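Local coordinates for protein alpha,alpha-trehalose-phosphate synthase (UDP-forming) (Burkholderia xenovorans, PDB 5HXA) that belongs to glycosyltransferase family 20 and is probably a glycosyltransferase of the two-domain GT-B fold, at residues A[92-95]-A[96-100]; A[219-223]-A[224-228]; A[446-449]-A[450-453]; A[114-117]-A[118-122]; A[105-108]-A[109-112]. One frame throughout, in Å; residues are numbered along the deposited sequence.

Contact 1. Residues A[92-95]-A[96-100]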
# COMPACT_ATOMS: atom_id res chain seq x y z
N THR A 92 12.07 -6.96 -5.20
CA THR A 92 11.05 -6.17 -5.87
C THR A 92 9.67 -6.79 -5.71
O THR A 92 8.78 -6.15 -5.13
CB THR A 92 11.37 -5.99 -7.36
OG1 THR A 92 12.69 -5.45 -7.51
CG2 THR A 92 10.35 -5.04 -8.03
N LEU A 93 9.46 -8.01 -6.19
CA LEU A 93 8.12 -8.59 -6.18
C LEU A 93 7.64 -8.88 -4.76
O LEU A 93 6.52 -8.51 -4.38
CB LEU A 93 8.08 -9.87 -7.03
CG LEU A 93 8.33 -9.71 -8.53
CD1 LEU A 93 8.26 -11.07 -9.25
CD2 LEU A 93 7.36 -8.72 -9.15
N TRP A 94 8.48 -9.55 -3.95
CA TRP A 94 8.04 -9.94 -2.61
C TRP A 94 7.57 -8.76 -1.78
O TRP A 94 6.43 -8.81 -1.28
CB TRP A 94 9.15 -10.73 -1.89
CG TRP A 94 8.76 -11.02 -0.46
CD1 TRP A 94 8.89 -10.20 0.64
CD2 TRP A 94 8.14 -12.22 0.02
NE1 TRP A 94 8.40 -10.82 1.76
CE2 TRP A 94 7.94 -12.06 1.41
CE3 TRP A 94 7.75 -13.41 -0.60
CZ2 TRP A 94 7.35 -13.05 2.19
CZ3 TRP A 94 7.17 -14.40 0.19
CH2 TRP A 94 6.98 -14.22 1.57
N PRO A 95 8.35 -7.68 -1.58
CA PRO A 95 7.82 -6.58 -0.75
C PRO A 95 6.59 -5.91 -1.34
O PRO A 95 5.64 -5.61 -0.60
CB PRO A 95 9.01 -5.61 -0.65
CG PRO A 95 9.91 -5.96 -1.78
CD PRO A 95 9.75 -7.44 -1.99
N THR A 96 6.55 -5.68 -2.65
CA THR A 96 5.39 -5.02 -3.25
C THR A 96 4.13 -5.89 -3.16
O THR A 96 3.04 -5.39 -2.84
CB THR A 96 5.68 -4.67 -4.71
OG1 THR A 96 6.82 -3.81 -4.76
CG2 THR A 96 4.50 -3.92 -5.33
N PHE A 97 4.25 -7.19 -3.46
CA PHE A 97 3.06 -8.04 -3.37
C PHE A 97 2.55 -8.17 -1.93
O PHE A 97 1.39 -8.52 -1.73
CB PHE A 97 3.34 -9.45 -3.93
CG PHE A 97 3.32 -9.54 -5.44
CD1 PHE A 97 3.69 -8.46 -6.24
CD2 PHE A 97 2.92 -10.73 -6.06
CE1 PHE A 97 3.69 -8.57 -7.63
CE2 PHE A 97 2.91 -10.85 -7.45
CZ PHE A 97 3.29 -9.77 -8.24
N HIS A 98 3.41 -7.91 -0.93
CA HIS A 98 2.99 -7.84 0.46
C HIS A 98 2.67 -6.41 0.90
O HIS A 98 2.71 -6.10 2.11
CB HIS A 98 4.05 -8.48 1.37
CG HIS A 98 4.10 -9.97 1.25
ND1 HIS A 98 4.86 -10.62 0.29
CD2 HIS A 98 3.45 -10.95 1.92
CE1 HIS A 98 4.69 -11.92 0.39
NE2 HIS A 98 3.83 -12.15 1.37
N TYR A 99 2.36 -5.53 -0.05
CA TYR A 99 1.88 -4.17 0.25
C TYR A 99 2.92 -3.35 0.99
O TYR A 99 2.59 -2.49 1.83
CB TYR A 99 0.55 -4.21 1.01
CG TYR A 99 -0.62 -4.58 0.10
CD1 TYR A 99 -0.80 -5.90 -0.34
CD2 TYR A 99 -1.51 -3.61 -0.34
CE1 TYR A 99 -1.86 -6.24 -1.18
CE2 TYR A 99 -2.57 -3.95 -1.19
CZ TYR A 99 -2.74 -5.26 -1.60
OH TYR A 99 -3.79 -5.58 -2.44
N ARG A 100 4.20 -3.57 0.69
CA ARG A 100 5.27 -2.74 1.23
C ARG A 100 6.18 -2.28 0.09
O ARG A 100 7.38 -2.52 0.10
CB ARG A 100 6.08 -3.48 2.30
CG ARG A 100 5.31 -3.77 3.59
CD ARG A 100 4.91 -2.50 4.35
NE ARG A 100 6.03 -1.60 4.61
CZ ARG A 100 6.83 -1.65 5.68
NH1 ARG A 100 6.64 -2.56 6.61
NH2 ARG A 100 7.82 -0.78 5.80
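His98 grips the carbonyl of Trp94 twice at the C-terminal end of helix 78-97, which closes in a Schellman motif. The ring nitrogen ND1 of His98 donates to Trp94 O at 2.9 Å, and the oxygen lies almost exactly in the imidazole plane. The backbone N of His98 donates to the same oxygen at 3.2 Å, from the opposite face of the carbonyl plane. One carbonyl of the last turn is thus held by both the backbone and the side chain of a single residue. CG of His98 stands beside its own backbone N (chi1 -71°), which turns the ring back along the helix to Trp94.

The Schellman pair follows. Arg100 N donates to Pro95 O at 2.8 Å, and Tyr99 N donates to Thr96 O. Tyr99 takes up the positive phi that the motif needs, 63°, and its OH is bonded to the backbone N of Val168. Arg100 carries its guanidinium away to a salt bridge with Asp102. Pro95 has no N-H to give to the turn before, and the helix kinks there. One residue earlier than His98, Phe97 N donates to Leu93 O in a nearly straight bond of 2.8 Å.

Packing completes the contact. Leu93 and Phe97 run side by side, and CD2 of Leu93 meets CE1 of Phe97. Beyond the helix, Phe166 meets the Phe97 ring edge-to-face. The imidazole and the six-membered ring of Trp94 are inclined by 35°. His98 CE1 sits over that six-membered ring, 3.4 Å from Trp94 CE2.

Contact 2. Residues A[219-223]-A[224-228]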
# COMPACT_ATOMS: atom_id res chain seq x y z
N MET A 219 -13.60 -17.66 -16.81
CA MET A 219 -12.75 -17.46 -17.98
C MET A 219 -12.47 -15.98 -18.19
O MET A 219 -13.28 -15.12 -17.85
CB MET A 219 -13.42 -18.06 -19.22
CG MET A 219 -13.64 -19.57 -19.15
SD MET A 219 -12.12 -20.53 -18.99
CE MET A 219 -11.40 -20.31 -20.61
N VAL A 220 -11.29 -15.70 -18.75
CA VAL A 220 -10.83 -14.35 -19.05
C VAL A 220 -10.28 -14.34 -20.47
O VAL A 220 -9.58 -15.28 -20.87
CB VAL A 220 -9.74 -13.88 -18.06
CG1 VAL A 220 -9.09 -12.58 -18.54
CG2 VAL A 220 -10.32 -13.73 -16.67
N HIS A 221 -10.60 -13.29 -21.23
CA HIS A 221 -10.08 -13.08 -22.58
C HIS A 221 -9.15 -11.88 -22.52
O HIS A 221 -9.62 -10.74 -22.38
CB HIS A 221 -11.21 -12.85 -23.57
CG HIS A 221 -10.76 -12.77 -25.00
ND1 HIS A 221 -11.62 -12.48 -26.03
CD2 HIS A 221 -9.55 -12.98 -25.56
CE1 HIS A 221 -10.96 -12.50 -27.18
NE2 HIS A 221 -9.69 -12.79 -26.92
N ALA A 222 -7.85 -12.10 -22.64
CA ALA A 222 -6.91 -11.00 -22.54
C ALA A 222 -5.68 -11.30 -23.38
O ALA A 222 -5.23 -12.44 -23.44
CB ALA A 222 -6.51 -10.75 -21.07
N TYR A 223 -5.14 -10.26 -24.02
CA TYR A 223 -3.91 -10.37 -24.82
C TYR A 223 -4.03 -11.49 -25.85
O TYR A 223 -3.11 -12.29 -26.04
CB TYR A 223 -2.69 -10.59 -23.92
CG TYR A 223 -2.60 -9.64 -22.74
CD1 TYR A 223 -2.06 -8.37 -22.88
CD2 TYR A 223 -3.06 -10.02 -21.48
CE1 TYR A 223 -1.99 -7.50 -21.79
CE2 TYR A 223 -2.99 -9.16 -20.39
CZ TYR A 223 -2.45 -7.90 -20.56
OH TYR A 223 -2.37 -7.04 -19.48
N ASN A 224 -5.20 -11.56 -26.50
CA ASN A 224 -5.47 -12.50 -27.59
C ASN A 224 -5.46 -13.96 -27.13
O ASN A 224 -5.22 -14.87 -27.94
CB ASN A 224 -4.46 -12.30 -28.73
CG ASN A 224 -4.94 -12.89 -30.06
OD1 ASN A 224 -6.13 -13.17 -30.25
ND2 ASN A 224 -3.99 -13.08 -30.98
N ARG A 225 -5.74 -14.21 -25.86
CA ARG A 225 -5.79 -15.57 -25.32
C ARG A 225 -6.95 -15.69 -24.34
O ARG A 225 -7.34 -14.71 -23.69
CB ARG A 225 -4.48 -15.96 -24.59
CG ARG A 225 -3.21 -16.00 -25.46
CD ARG A 225 -1.99 -16.52 -24.65
NE ARG A 225 -2.27 -17.84 -24.06
CZ ARG A 225 -1.94 -19.01 -24.62
NH1 ARG A 225 -1.30 -19.05 -25.78
NH2 ARG A 225 -2.26 -20.14 -24.00
N PHE A 226 -7.50 -16.89 -24.23
CA PHE A 226 -8.43 -17.23 -23.16
C PHE A 226 -7.68 -18.02 -22.09
O PHE A 226 -6.76 -18.78 -22.38
CB PHE A 226 -9.62 -18.05 -23.68
CG PHE A 226 -10.77 -17.20 -24.20
CD1 PHE A 226 -10.72 -16.64 -25.47
CD2 PHE A 226 -11.89 -16.97 -23.41
CE1 PHE A 226 -11.77 -15.85 -25.95
CE2 PHE A 226 -12.95 -16.18 -23.89
CZ PHE A 226 -12.89 -15.63 -25.16
N LEU A 227 -8.10 -17.83 -20.84
CA LEU A 227 -7.51 -18.55 -19.71
C LEU A 227 -8.55 -18.61 -18.60
O LEU A 227 -9.46 -17.78 -18.54
CB LEU A 227 -6.22 -17.90 -19.21
CG LEU A 227 -6.27 -16.45 -18.70
CD1 LEU A 227 -5.19 -16.20 -17.65
CD2 LEU A 227 -6.12 -15.43 -19.85
N LYS A 228 -8.39 -19.59 -17.71
CA LYS A 228 -9.23 -19.69 -16.52
C LYS A 228 -8.47 -19.11 -15.34
O LYS A 228 -7.29 -19.40 -15.15
CB LYS A 228 -9.62 -21.15 -16.23
CG LYS A 228 -10.61 -21.28 -15.07
CD LYS A 228 -11.18 -22.68 -14.98
CE LYS A 228 -12.15 -22.82 -13.82
NZ LYS A 228 -13.34 -21.95 -13.98
O HOH W 1 -8.45 -14.03 -29.09
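His221 and Phe226 lie against each other as an offset stack on one face of a beta hairpin. Their ring planes are 22° apart and their centroids 4.2 Å. Phe226 CE1 lies over the centre of the imidazole, 3.4 Å from His221 CG. His221 CB in turn makes a CH-pi contact with the Phe226 ring. CG of His221 is turned anti to its backbone N (chi1 -174°), which carries the imidazole along the strand toward the turn. There a water joins His221 NE2 to Asn224 OD1, to which it donates.

Met219 and Lys228 are on the same face, farther from the turn. Their side chains cross at about a right angle, with Met219 SD 3.8 Å from Lys228 CB. The bent methionine chain also brings CE to Phe226 CB. Val220, Ala222 and Leu227 make the other face aliphatic, with Arg225 its polar exception. Val220 CG1 approaches Leu227 CD2, and Ala222 and Leu227 touch Cys186.

A type I' turn from Ala222 to Arg225 joins the two antiparallel strands. Val220 and Leu227 form a hydrogen-bonded pair, with Val220 N to Leu227 O at 2.8 Å. Ala222 and Arg225 form the next, with Arg225 N to Ala222 O at 3.0 Å, the donor well above the carbonyl plane. The backbone pairs fix the register, while stack and water tie the strands together on the more open face.

Contact 3. Residues A[446-449]-A[450-453]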
# COMPACT_ATOMS: atom_id res chain seq x y z
N GLU A 446 -12.97 -30.53 4.87
CA GLU A 446 -13.68 -30.53 3.60
C GLU A 446 -12.84 -29.91 2.49
O GLU A 446 -12.84 -30.39 1.35
CB GLU A 446 -15.01 -29.78 3.77
CG GLU A 446 -15.81 -29.59 2.50
CD GLU A 446 -17.21 -29.10 2.80
OE1 GLU A 446 -18.17 -29.82 2.47
OE2 GLU A 446 -17.33 -27.99 3.37
N ASN A 447 -12.07 -28.87 2.81
CA ASN A 447 -11.20 -28.28 1.81
C ASN A 447 -9.75 -28.57 2.14
O ASN A 447 -8.93 -27.66 2.28
CB ASN A 447 -11.48 -26.77 1.71
CG ASN A 447 -12.95 -26.50 1.44
OD1 ASN A 447 -13.67 -25.99 2.30
ND2 ASN A 447 -13.42 -26.89 0.26
N ASN A 448 -9.41 -29.86 2.24
CA ASN A 448 -8.08 -30.27 2.62
C ASN A 448 -7.13 -30.15 1.43
O ASN A 448 -7.53 -29.84 0.30
CB ASN A 448 -8.10 -31.69 3.20
CG ASN A 448 -8.51 -32.74 2.17
OD1 ASN A 448 -7.82 -32.96 1.18
ND2 ASN A 448 -9.62 -33.42 2.42
N LEU A 449 -5.85 -30.44 1.68
CA LEU A 449 -4.82 -30.24 0.67
C LEU A 449 -5.08 -31.06 -0.60
O LEU A 449 -4.74 -30.61 -1.70
CB LEU A 449 -3.45 -30.58 1.26
CG LEU A 449 -2.22 -30.27 0.41
CD1 LEU A 449 -2.22 -28.82 -0.02
CD2 LEU A 449 -0.97 -30.61 1.23
N SER A 450 -5.66 -32.26 -0.47
CA SER A 450 -5.96 -33.05 -1.66
C SER A 450 -7.00 -32.36 -2.53
O SER A 450 -6.91 -32.39 -3.77
CB SER A 450 -6.46 -34.45 -1.29
OG SER A 450 -5.39 -35.24 -0.82
N VAL A 451 -8.00 -31.73 -1.91
CA VAL A 451 -9.02 -31.00 -2.66
C VAL A 451 -8.37 -29.86 -3.44
O VAL A 451 -8.66 -29.64 -4.62
CB VAL A 451 -10.13 -30.49 -1.73
CG1 VAL A 451 -11.08 -29.55 -2.48
CG2 VAL A 451 -10.91 -31.67 -1.15
N TRP A 452 -7.46 -29.13 -2.79
CA TRP A 452 -6.73 -28.06 -3.46
C TRP A 452 -6.03 -28.57 -4.71
O TRP A 452 -6.21 -28.02 -5.81
CB TRP A 452 -5.71 -27.47 -2.48
CG TRP A 452 -4.77 -26.48 -3.10
CD1 TRP A 452 -5.04 -25.17 -3.38
CD2 TRP A 452 -3.40 -26.70 -3.49
NE1 TRP A 452 -3.93 -24.57 -3.93
CE2 TRP A 452 -2.91 -25.48 -4.00
CE3 TRP A 452 -2.55 -27.81 -3.45
CZ2 TRP A 452 -1.60 -25.34 -4.48
CZ3 TRP A 452 -1.25 -27.67 -3.91
CH2 TRP A 452 -0.79 -26.44 -4.43
N ARG A 453 -5.24 -29.63 -4.56
CA ARG A 453 -4.50 -30.17 -5.69
C ARG A 453 -5.43 -30.73 -6.76
O ARG A 453 -5.22 -30.50 -7.96
CB ARG A 453 -3.53 -31.25 -5.19
CG ARG A 453 -2.94 -32.12 -6.27
CD ARG A 453 -3.36 -33.56 -6.07
NE ARG A 453 -2.83 -34.11 -4.83
CZ ARG A 453 -3.36 -35.15 -4.18
NH1 ARG A 453 -4.45 -35.74 -4.64
NH2 ARG A 453 -2.80 -35.57 -3.06
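Ser450 takes the first capping bond from Asn448, the N-cap residue of helix 449-461. Its backbone N lies 2.8 Å from Asn448 OD1, but the bond is bent and weak. Ser450 CB also touches this oxygen, at 3.2 Å. Its hydroxyl points elsewhere and bonds to Tyr237 OH.

Val451 comes next. Its N lies 3.3 Å from Asn448 OD1 in a second weak bond, straighter than the first. The Asn448 amide can serve both N-H groups because its CG sits between the backbone N and the carbonyl carbon (chi1 65°), folding OD1 over the start of the helix. Its ND2 end bonds back to Arg445 O. Val451 CG2 packs 3.4 Å from Glu446 O, on the last turn of the preceding helix.

Trp452 starts the regular helical ladder. Its N donates to Asn448 O at 3.2 Å, in the carbonyl plane. Its side chain runs alongside that of Leu449, and Leu449 CD1 comes within 3.6 Å of Trp452 CE3. Farther out, the ring of Phe161 meets the indole edge-to-face.

Last, Arg453 N donates to Leu449 O at 3.1 Å in a nearly straight bond. Leu449 itself is buried against Ile34 of helix 32-43 and Ile234. Two weak bonds from one side-chain oxygen to the N-H groups of the second and third helical residues are those of an asparagine N-cap, here at the short link between helices 430-446 and 449-461.

Contact 4. Residues A[114-117]-A[118-122]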
# COMPACT_ATOMS: atom_id res chain seq x y z
N TYR A 114 16.16 -11.71 -14.23
CA TYR A 114 14.92 -12.43 -13.94
C TYR A 114 14.30 -13.00 -15.21
O TYR A 114 13.91 -14.17 -15.26
CB TYR A 114 13.96 -11.47 -13.23
CG TYR A 114 12.57 -11.98 -12.90
CD1 TYR A 114 12.32 -12.66 -11.71
CD2 TYR A 114 11.49 -11.72 -13.74
CE1 TYR A 114 11.03 -13.10 -11.39
CE2 TYR A 114 10.20 -12.15 -13.43
CZ TYR A 114 9.99 -12.84 -12.25
OH TYR A 114 8.72 -13.27 -11.92
N GLN A 115 14.21 -12.18 -16.26
CA GLN A 115 13.71 -12.67 -17.55
C GLN A 115 14.65 -13.70 -18.15
O GLN A 115 14.21 -14.72 -18.70
CB GLN A 115 13.49 -11.49 -18.50
CG GLN A 115 12.31 -10.57 -18.13
CD GLN A 115 10.94 -11.22 -18.38
OE1 GLN A 115 10.85 -12.29 -18.99
NE2 GLN A 115 9.87 -10.58 -17.90
N ARG A 116 15.97 -13.45 -18.06
CA ARG A 116 16.94 -14.37 -18.64
C ARG A 116 16.87 -15.74 -17.98
O ARG A 116 16.93 -16.78 -18.66
CB ARG A 116 18.35 -13.79 -18.54
CG ARG A 116 19.41 -14.63 -19.24
CD ARG A 116 20.82 -14.05 -19.06
NE ARG A 116 21.19 -13.91 -17.65
CZ ARG A 116 21.29 -12.75 -17.01
NH1 ARG A 116 21.07 -11.60 -17.65
NH2 ARG A 116 21.63 -12.73 -15.73
N VAL A 117 16.75 -15.78 -16.65
CA VAL A 117 16.69 -17.06 -15.96
C VAL A 117 15.41 -17.80 -16.33
O VAL A 117 15.43 -19.01 -16.59
CB VAL A 117 16.83 -16.86 -14.44
CG1 VAL A 117 16.39 -18.11 -13.68
CG2 VAL A 117 18.27 -16.51 -14.10
N ASN A 118 14.28 -17.09 -16.36
CA ASN A 118 13.03 -17.71 -16.78
C ASN A 118 13.15 -18.32 -18.17
O ASN A 118 12.69 -19.45 -18.40
CB ASN A 118 11.89 -16.69 -16.74
CG ASN A 118 11.15 -16.67 -15.41
OD1 ASN A 118 10.16 -17.39 -15.24
ND2 ASN A 118 11.61 -15.86 -14.46
N ALA A 119 13.79 -17.61 -19.10
CA ALA A 119 13.96 -18.12 -20.46
C ALA A 119 14.90 -19.32 -20.49
O ALA A 119 14.68 -20.27 -21.24
CB ALA A 119 14.49 -17.01 -21.37
N THR A 120 15.98 -19.27 -19.71
CA THR A 120 16.94 -20.36 -19.70
C THR A 120 16.30 -21.63 -19.16
O THR A 120 16.42 -22.71 -19.75
CB THR A 120 18.17 -19.98 -18.87
OG1 THR A 120 18.94 -19.01 -19.60
CG2 THR A 120 19.05 -21.20 -18.61
N LEU A 121 15.59 -21.52 -18.03
CA LEU A 121 14.92 -22.68 -17.46
C LEU A 121 13.88 -23.23 -18.42
O LEU A 121 13.76 -24.45 -18.58
CB LEU A 121 14.27 -22.29 -16.13
CG LEU A 121 15.22 -21.84 -15.02
CD1 LEU A 121 14.45 -21.23 -13.86
CD2 LEU A 121 16.04 -23.00 -14.55
N ALA A 122 13.11 -22.35 -19.08
CA ALA A 122 12.10 -22.82 -20.02
C ALA A 122 12.74 -23.58 -21.18
O ALA A 122 12.23 -24.61 -21.63
CB ALA A 122 11.27 -21.65 -20.52
O HOH W 2 18.23 -16.94 -21.28
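Asn118 sits one helical turn after Tyr114 on helix 108-126 and reaches back to it. Its CB lies 3.6 Å from Tyr114 O and just as far from Gln115 O. CG comes to 3.7 Å from Tyr114 O, with chi1 at -92° instead of a usual staggered value. At the tip, ND2 donates to Tyr114 O at 3.0 Å in a nearly straight bond. The oxygen lies in the amide plane, but ND2 stands above the plane of the carbonyl. Asn118 N reaches the same oxygen from its other face, at 3.1 Å. ND2 also lies over the centre of the Tyr114 phenol, with ring and amide planes 55° apart. ND2 also donates to His141 O.

Beside this, Val117 and Leu121 point the same way, with CG1 of Val117 3.7 Å from CD1 of Leu121. They face Leu76 and Val74 of strand 69-76. On the more open side a water donates to Arg116 O and bonds to Thr120 OG1. The Arg116 guanidinium is paired with Asp80. Asn118 ties its own helix to the loop at His141, so both N-H groups of this buried amide nitrogen probably find an acceptor.

Contact 5. Residues A[105-108]-A[109-112]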
# COMPACT_ATOMS: atom_id res chain seq x y z
N ARG A 105 12.81 -2.23 -4.24
CA ARG A 105 13.80 -1.53 -5.05
C ARG A 105 13.77 -2.15 -6.43
O ARG A 105 13.72 -3.38 -6.56
CB ARG A 105 15.20 -1.63 -4.44
CG ARG A 105 15.33 -0.98 -3.06
CD ARG A 105 15.12 0.54 -3.09
NE ARG A 105 15.33 1.16 -1.78
CZ ARG A 105 14.38 1.27 -0.84
NH1 ARG A 105 13.16 0.81 -1.07
NH2 ARG A 105 14.67 1.84 0.32
N TYR A 106 13.81 -1.32 -7.46
CA TYR A 106 13.77 -1.82 -8.83
C TYR A 106 15.09 -1.54 -9.52
O TYR A 106 15.64 -0.44 -9.40
CB TYR A 106 12.62 -1.18 -9.63
CG TYR A 106 12.65 -1.63 -11.08
CD1 TYR A 106 12.35 -2.95 -11.42
CD2 TYR A 106 13.02 -0.76 -12.09
CE1 TYR A 106 12.39 -3.38 -12.73
CE2 TYR A 106 13.06 -1.17 -13.41
CZ TYR A 106 12.75 -2.49 -13.72
OH TYR A 106 12.80 -2.92 -15.03
N ASP A 107 15.60 -2.54 -10.23
CA ASP A 107 16.83 -2.39 -10.99
C ASP A 107 16.67 -3.09 -12.33
O ASP A 107 16.30 -4.27 -12.38
CB ASP A 107 18.02 -2.95 -10.22
CG ASP A 107 19.33 -2.75 -10.96
OD1 ASP A 107 19.90 -1.64 -10.87
OD2 ASP A 107 19.77 -3.69 -11.65
N ARG A 108 16.92 -2.36 -13.41
CA ARG A 108 16.72 -2.90 -14.75
C ARG A 108 17.55 -4.15 -14.99
O ARG A 108 17.10 -5.08 -15.66
CB ARG A 108 17.07 -1.87 -15.80
CG ARG A 108 16.04 -0.83 -16.01
CD ARG A 108 16.58 0.14 -17.04
NE ARG A 108 15.61 1.18 -17.33
CZ ARG A 108 15.86 2.23 -18.10
NH1 ARG A 108 17.07 2.39 -18.63
NH2 ARG A 108 14.91 3.13 -18.30
N GLN A 109 18.79 -4.17 -14.49
CA GLN A 109 19.66 -5.32 -14.74
C GLN A 109 19.16 -6.55 -14.01
O GLN A 109 19.22 -7.66 -14.55
CB GLN A 109 21.10 -5.01 -14.33
CG GLN A 109 21.84 -4.13 -15.32
CD GLN A 109 21.23 -2.74 -15.43
OE1 GLN A 109 20.99 -2.25 -16.53
NE2 GLN A 109 20.97 -2.12 -14.28
N GLU A 110 18.65 -6.36 -12.79
CA GLU A 110 18.05 -7.47 -12.06
C GLU A 110 16.82 -8.00 -12.78
O GLU A 110 16.64 -9.22 -12.89
CB GLU A 110 17.69 -7.03 -10.64
CG GLU A 110 18.89 -6.64 -9.77
CD GLU A 110 18.48 -6.24 -8.37
OE1 GLU A 110 17.26 -6.12 -8.13
OE2 GLU A 110 19.35 -6.07 -7.50
N TYR A 111 15.96 -7.11 -13.28
CA TYR A 111 14.79 -7.56 -14.03
C TYR A 111 15.20 -8.28 -15.31
O TYR A 111 14.57 -9.27 -15.70
CB TYR A 111 13.85 -6.38 -14.33
CG TYR A 111 12.63 -6.78 -15.14
CD1 TYR A 111 11.75 -7.77 -14.68
CD2 TYR A 111 12.35 -6.19 -16.37
CE1 TYR A 111 10.64 -8.16 -15.42
CE2 TYR A 111 11.23 -6.57 -17.12
CZ TYR A 111 10.39 -7.56 -16.64
OH TYR A 111 9.28 -7.94 -17.38
N ALA A 112 16.26 -7.81 -15.98
CA ALA A 112 16.75 -8.51 -17.16
C ALA A 112 17.22 -9.92 -16.82
O ALA A 112 16.96 -10.87 -17.57
CB ALA A 112 17.89 -7.72 -17.83
O HOH W 3 16.66 -4.16 -6.14
O HOH W 4 14.87 -5.33 -9.27
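Asp107 is the N-cap residue of helix 108-126 and bonds to Glu110 and Gln109 through one carboxylate oxygen. Its CG lies anti to the backbone N (chi1 -177°), which swings OD2 under the first turn. Glu110 N donates to Asp107 OD2 at 3.1 Å on the anti lone pair. Gln109 N adds a weak, bent bond to OD2. The Gln109 chain folds at chi2 (64°) and brings NE2 to the same oxygen at 3.3 Å, also weakly. The amide and carboxylate planes are 72° apart, and NE2 has a further partner in a bound glycerol.

Glu110 is extended beyond CG and lies along Asp107, its CG 3.8 Å from Asp107 CB. Its OE1 accepts from two waters. One of these takes the N-H of Asp107, and the other gives a weak bond to Arg105 O. Water therefore bridges this carboxylate to the loop backbone.

Tyr106 and Tyr111 cross at a slant. Tyr106 CE1 touches Tyr111 CB at 3.7 Å, and its OH comes near Tyr111 CD2. Tyr111 OH bonds to Glu180 of helix 178-185. Arg108 stretches out to a salt bridge with Glu420 of the second subunit. The cap lies where the loop from helix 78-97 enters helix 108-126, with Tyr106 resting on Phe88 of the earlier helix.

Contact 1 ends helix 78-97, contact 5 starts helix 108-126, and contact 4 lies further along that second helix. Contacts 1 and 4 touch, Leu93 CD1 meeting Tyr114 OH at 3.5 Å. Contacts 1 and 5 are probably joined by a hydrogen bond between Thr92 OG1 and Arg105 O. Buried contact 1 relies on rings and carbonyls, whereas contact 5, at the surface, has a cap rich in charge and water. Both reach the second subunit. Contacts 2, 3 and 4 are partly buried. Contacts 3 and 5 share N-cap chemistry, asparagine in one and aspartate in the other, with centres about 37 Å apart. Contact 2 alone is built from strands.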